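Local coordinates for Iron(III) ABC transporter, periplasmic iron-compound-binding protein (Vibrio cholerae, PDB 5GGY) that probably binds iron(III)-loaded siderophores such as Desferal (desferrioxamine B) in the periplasm and passes them to an ABC transporter for uptake into the cell, at residues Ser107-Ala113 and Glu178-Tyr184; Lys136-Met140 and Gly260-Leu264. One frame throughout, in Å; residues are numbered along the deposited sequence.

Overall arrangement
From the N terminus, the chain builds the sheet that includes strands 80-83 and 100-102, then enters Ser107-Ala113, the lead-in to helix 112-126. The next helix, 130-154, carries Lys136-Met140. Glu178-Tyr184 follows strand 172-176 of the mixed sheet and closes interaction 1 over 64 intervening residues. Gly260-Leu264 closes interaction 2 over 119. Because the segments alternate along the chain, the two loops cross rather than nest. Interaction 1 joins the starts of helices 112-126 and 181-188; interaction 2 sets the N-terminal end of helix 262-276 on helix 130-154. Leu264 joins them, packing on Ala113, Thr181 and Tyr184 of interaction 1.

Interaction 1 of 2, residues Ser107-Ala113 and Glu178-Tyr184; sequences SEQDNAA and ENSTPQY
Two helix N termini meet, and the first backbone amide of helix 112-126 is taken up by the other segment: Ala112 N donates to Asn179 O at 3.0 Å, with an N-H...O angle of 156°. Asn111 and Ser180 hold the N-cap positions of the two helices. Ser180 OG accepts a weak capping bond from Gln183 N and is also hydrogen-bonded to Thr177 O. Asn179 answers the backbone bond with its side chain, since ND2 donates to Asp110 O over 3.3 Å, meeting the oxygen almost end-on. With CG tucked over the backbone (chi1 61°), the Asn179 amide lies against the 107-110 turn, where CB also comes within 3.2 Å of Asp110 O. Lys200 O takes a second bond from ND2 and Thr177 OG1 is hydrogen-bonded to OD1, so the amide's rotation is fixed. Within that turn Ser107 OG accepts from Gln109 N, an ST turn, and Asp110 N bonds to Ser107 O. In the two-lobed fold of periplasmic siderophore-binding proteins, this contact joins the chain leaving the sheet that ends with strand 100-102 to the helix that follows strand 172-176. Deeper in, Thr181 CG2 rests 3.7 Å from Ala112 CB. Tyr184 has CG anti to its N (chi1 166°), which lays a ring face beneath Ala113 CB. Ala113 CB makes a CH-pi contact, 3.7 Å from the centroid of the Tyr184 ring and displaced toward the rim at CG, while Tyr141 and Phe144 of helix 130-154 also touch the tyrosine.

Interaction 2 of 2, residues Lys136-Met140 and Gly260-Leu264; sequences KLEAM and GAMSL
Met262, near the N-terminal end of helix 262-276, extends its thioether to helix 130-154 and meets Lys136, Leu137 and Met140. From CB the chain leaves with CG beside the backbone N (chi1 -71°), and bends at chi2 (-59°) and again at chi3 bring SD and then CE toward helix 130-154. CB and CG carry the reach, and the touching begins at Met262 SD, which lies 3.8 Å from Lys136 CB, the two side chains crossing at about a right angle. Met262 CE, the tip, sits among several partners: Lys136 O at 3.5 Å, Met140 SD at 3.7 Å and Leu137 CD2 at 4.0 Å. Met140 comes from the opposite segment, extended to SD and bent only at its last torsion. Met140 SD lies 3.2 Å from Ala261 O, a carbonyl that also accepts the backbone bond from Leu264 N, and 4.0 Å from Leu264 CB. This is packing of the N-terminal part of one helix on the long helix that bridges the two lobes in siderophore-binding proteins of this family. Helix 24-32 borders it: Met262 touches Glu28 and Glu32, and Lys136 NZ makes a salt bridge with Glu32. No hydrogen bond crosses between the two segments. Cohesion therefore probably rests mainly on dispersion among methyls, methylenes and two polarisable sulfurs, which also lie against backbone carbonyl oxygens, with the charged lysine end turned to a third helix.

Interaction 1 of 2, residues Ser107-Ala113 and Glu178-Tyr184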
loop_
_atom_site.group_PDB
_atom_site.type_symbol
_atom_site.label_atom_id
_atom_site.label_comp_id
_atom_site.label_asym_id
_atom_site.label_seq_id
_atom_site.Cartn_x
_atom_site.Cartn_y
_atom_site.Cartn_z
ATOM N N SER A 107 11.769 13.014 -10.107
ATOM C CA SER A 107 12.315 14.356 -10.008
ATOM C C SER A 107 13.034 14.493 -8.673
ATOM O O SER A 107 12.936 13.616 -7.815
ATOM C CB SER A 107 11.218 15.415 -10.147
ATOM O OG SER A 107 10.886 15.974 -8.889
ATOM N N GLU A 108 13.758 15.594 -8.517
ATOM C CA GLU A 108 14.530 15.876 -7.312
ATOM C C GLU A 108 13.676 15.819 -6.046
ATOM O O GLU A 108 14.111 15.318 -5.009
ATOM C CB GLU A 108 15.199 17.250 -7.435
ATOM C CG GLU A 108 14.434 18.250 -8.301
ATOM C CD GLU A 108 14.669 18.056 -9.793
ATOM O OE1 GLU A 108 15.706 17.461 -10.156
ATOM O OE2 GLU A 108 13.810 18.481 -10.595
ATOM N N GLN A 109 12.450 16.317 -6.151
ATOM C CA GLN A 109 11.564 16.430 -4.998
ATOM C C GLN A 109 10.522 15.318 -4.940
ATOM O O GLN A 109 9.725 15.262 -4.008
ATOM C CB GLN A 109 10.878 17.798 -5.009
ATOM C CG GLN A 109 10.247 18.165 -6.339
ATOM C CD GLN A 109 9.970 19.646 -6.456
ATOM O OE1 GLN A 109 10.794 20.403 -6.972
ATOM N NE2 GLN A 109 8.812 20.074 -5.968
ATOM N N ASP A 110 10.530 14.437 -5.935
ATOM C CA ASP A 110 9.624 13.292 -5.936
ATOM C C ASP A 110 10.152 12.147 -5.080
ATOM O O ASP A 110 11.347 11.858 -5.077
ATOM C CB ASP A 110 9.385 12.777 -7.359
ATOM C CG ASP A 110 8.441 13.655 -8.148
ATOM O OD1 ASP A 110 8.560 13.684 -9.391
ATOM O OD2 ASP A 110 7.580 14.321 -7.530
ATOM N N ASN A 111 9.253 11.502 -4.347
ATOM C CA ASN A 111 9.556 10.203 -3.773
ATOM C C ASN A 111 9.102 9.146 -4.764
ATOM O O ASN A 111 7.923 8.817 -4.835
ATOM C CB ASN A 111 8.886 10.010 -2.415
ATOM C CG ASN A 111 9.368 8.758 -1.712
ATOM O OD1 ASN A 111 8.772 7.690 -1.845
ATOM N ND2 ASN A 111 10.467 8.880 -0.976
ATOM N N ALA A 112 10.061 8.629 -5.526
ATOM C CA ALA A 112 9.799 7.833 -6.726
ATOM C C ALA A 112 8.771 6.720 -6.542
ATOM O O ALA A 112 7.829 6.601 -7.324
ATOM C CB ALA A 112 11.100 7.242 -7.238
ATOM N N ALA A 113 8.949 5.911 -5.504
ATOM C CA ALA A 113 8.085 4.756 -5.274
ATOM C C ALA A 113 6.645 5.152 -4.953
ATOM O O ALA A 113 5.703 4.522 -5.430
ATOM C CB ALA A 113 8.643 3.909 -4.162
ATOM N N GLU A 178 17.799 8.495 -1.184
ATOM C CA GLU A 178 16.663 8.371 -0.271
ATOM C C GLU A 178 15.316 8.359 -0.989
ATOM O O GLU A 178 14.385 7.677 -0.563
ATOM C CB GLU A 178 16.687 9.510 0.752
ATOM C CG GLU A 178 15.602 9.425 1.810
ATOM C CD GLU A 178 15.595 10.623 2.739
ATOM O OE1 GLU A 178 14.828 10.606 3.725
ATOM O OE2 GLU A 178 16.357 11.580 2.484
ATOM N N ASN A 179 15.219 9.106 -2.082
ATOM C CA ASN A 179 13.965 9.222 -2.815
ATOM C C ASN A 179 13.843 8.210 -3.951
ATOM O O ASN A 179 12.927 8.292 -4.768
ATOM C CB ASN A 179 13.814 10.637 -3.373
ATOM C CG ASN A 179 14.923 11.002 -4.336
ATOM O OD1 ASN A 179 16.031 10.472 -4.254
ATOM N ND2 ASN A 179 14.630 11.911 -5.260
ATOM N N SER A 180 14.769 7.259 -4.001
ATOM C CA SER A 180 14.765 6.254 -5.059
ATOM C C SER A 180 13.823 5.101 -4.730
ATOM O O SER A 180 13.345 4.974 -3.605
ATOM C CB SER A 180 16.178 5.717 -5.298
ATOM O OG SER A 180 16.657 5.016 -4.166
ATOM N N THR A 181 13.558 4.264 -5.727
ATOM C CA THR A 181 12.725 3.081 -5.536
ATOM C C THR A 181 13.450 1.910 -4.845
ATOM O O THR A 181 12.813 1.160 -4.103
ATOM C CB THR A 181 12.131 2.585 -6.881
ATOM O OG1 THR A 181 13.171 2.419 -7.851
ATOM C CG2 THR A 181 11.109 3.580 -7.407
ATOM N N PRO A 182 14.770 1.736 -5.077
ATOM C CA PRO A 182 15.395 0.669 -4.284
ATOM C C PRO A 182 15.462 1.002 -2.794
ATOM O O PRO A 182 15.382 0.100 -1.961
ATOM C CB PRO A 182 16.801 0.565 -4.881
ATOM C CG PRO A 182 16.670 1.104 -6.258
ATOM C CD PRO A 182 15.676 2.212 -6.140
ATOM N N GLN A 183 15.607 2.283 -2.472
ATOM C CA GLN A 183 15.605 2.732 -1.083
ATOM C C GLN A 183 14.289 2.371 -0.402
ATOM O O GLN A 183 14.271 1.900 0.736
ATOM C CB GLN A 183 15.845 4.242 -1.006
ATOM C CG GLN A 183 15.649 4.838 0.378
ATOM C CD GLN A 183 16.727 4.429 1.364
ATOM O OE1 GLN A 183 17.756 3.868 0.986
ATOM N NE2 GLN A 183 16.497 4.712 2.641
ATOM N N TYR A 184 13.190 2.598 -1.113
ATOM C CA TYR A 184 11.861 2.246 -0.635
ATOM C C TYR A 184 11.764 0.743 -0.409
ATOM O O TYR A 184 11.197 0.285 0.583
ATOM C CB TYR A 184 10.802 2.716 -1.636
ATOM C CG TYR A 184 9.418 2.129 -1.433
ATOM C CD1 TYR A 184 9.039 0.944 -2.058
ATOM C CD2 TYR A 184 8.479 2.781 -0.647
ATOM C CE1 TYR A 184 7.777 0.414 -1.880
ATOM C CE2 TYR A 184 7.214 2.260 -0.467
ATOM C CZ TYR A 184 6.868 1.077 -1.087
ATOM O OH TYR A 184 5.609 0.552 -0.910
#

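Interaction 2 of 2, residues Lys136-Met140 and Gly260-Leu264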
loop_
_atom_site.group_PDB
_atom_site.type_symbol
_atom_site.label_atom_id
_atom_site.label_comp_id
_atom_site.label_asym_id
_atom_site.label_seq_id
_atom_site.Cartn_x
_atom_site.Cartn_y
_atom_site.Cartn_z
ATOM N N LYS A 136 -3.109 -6.124 -6.991
ATOM C CA LYS A 136 -1.672 -6.238 -7.214
ATOM C C LYS A 136 -0.875 -5.494 -6.147
ATOM O O LYS A 136 0.228 -5.905 -5.789
ATOM C CB LYS A 136 -1.302 -5.726 -8.605
ATOM C CG LYS A 136 -1.748 -6.651 -9.721
ATOM C CD LYS A 136 -0.882 -6.489 -10.953
ATOM C CE LYS A 136 -1.144 -7.596 -11.958
ATOM N NZ LYS A 136 -0.198 -7.532 -13.106
ATOM N N LEU A 137 -1.442 -4.404 -5.640
ATOM C CA LEU A 137 -0.822 -3.656 -4.553
ATOM C C LEU A 137 -0.921 -4.426 -3.242
ATOM O O LEU A 137 0.031 -4.462 -2.463
ATOM C CB LEU A 137 -1.474 -2.280 -4.410
ATOM C CG LEU A 137 -1.143 -1.278 -5.514
ATOM C CD1 LEU A 137 -1.971 -0.018 -5.353
ATOM C CD2 LEU A 137 0.343 -0.954 -5.501
ATOM N N GLU A 138 -2.081 -5.034 -3.008
ATOM C CA GLU A 138 -2.302 -5.845 -1.817
ATOM C C GLU A 138 -1.350 -7.033 -1.790
ATOM O O GLU A 138 -0.762 -7.348 -0.756
ATOM C CB GLU A 138 -3.750 -6.334 -1.755
ATOM C CG GLU A 138 -4.764 -5.262 -1.397
ATOM C CD GLU A 138 -6.195 -5.725 -1.597
ATOM O OE1 GLU A 138 -6.390 -6.876 -2.039
ATOM O OE2 GLU A 138 -7.121 -4.938 -1.314
ATOM N N ALA A 139 -1.207 -7.688 -2.938
ATOM C CA ALA A 139 -0.301 -8.821 -3.068
ATOM C C ALA A 139 1.143 -8.376 -2.882
ATOM O O ALA A 139 1.974 -9.125 -2.370
ATOM C CB ALA A 139 -0.480 -9.493 -4.419
ATOM N N MET A 140 1.430 -7.149 -3.301
ATOM C CA MET A 140 2.767 -6.584 -3.185
ATOM C C MET A 140 3.161 -6.360 -1.725
ATOM O O MET A 140 4.248 -6.756 -1.301
ATOM C CB MET A 140 2.855 -5.267 -3.959
ATOM C CG MET A 140 4.270 -4.742 -4.119
ATOM S SD MET A 140 4.365 -3.220 -5.076
ATOM C CE MET A 140 3.638 -2.052 -3.933
ATOM N N GLY A 260 7.550 1.355 -12.509
ATOM C CA GLY A 260 6.276 1.656 -11.880
ATOM C C GLY A 260 6.068 0.981 -10.539
ATOM O O GLY A 260 7.025 0.658 -9.835
ATOM N N ALA A 261 4.802 0.765 -10.193
ATOM C CA ALA A 261 4.428 0.207 -8.896
ATOM C C ALA A 261 4.923 -1.221 -8.699
ATOM O O ALA A 261 5.415 -1.568 -7.629
ATOM C CB ALA A 261 2.916 0.256 -8.719
ATOM N N MET A 262 4.790 -2.048 -9.730
ATOM C CA MET A 262 5.123 -3.463 -9.605
ATOM C C MET A 262 6.625 -3.715 -9.695
ATOM O O MET A 262 7.095 -4.799 -9.342
ATOM C CB MET A 262 4.382 -4.281 -10.666
ATOM C CG MET A 262 2.878 -4.395 -10.422
ATOM S SD MET A 262 2.443 -5.157 -8.844
ATOM C CE MET A 262 1.950 -3.721 -7.895
ATOM N N SER A 263 7.372 -2.714 -10.155
ATOM C CA SER A 263 8.829 -2.797 -10.168
ATOM C C SER A 263 9.357 -2.823 -8.738
ATOM O O SER A 263 10.462 -3.295 -8.483
ATOM C CB SER A 263 9.442 -1.624 -10.937
ATOM O OG SER A 263 9.307 -0.415 -10.209
ATOM N N LEU A 264 8.558 -2.302 -7.812
ATOM C CA LEU A 264 8.888 -2.334 -6.394
ATOM C C LEU A 264 8.845 -3.769 -5.877
ATOM O O LEU A 264 9.692 -4.181 -5.083
ATOM C CB LEU A 264 7.925 -1.451 -5.596
ATOM C CG LEU A 264 7.788 -0.003 -6.073
ATOM C CD1 LEU A 264 6.686 0.711 -5.306
ATOM C CD2 LEU A 264 9.109 0.737 -5.939
#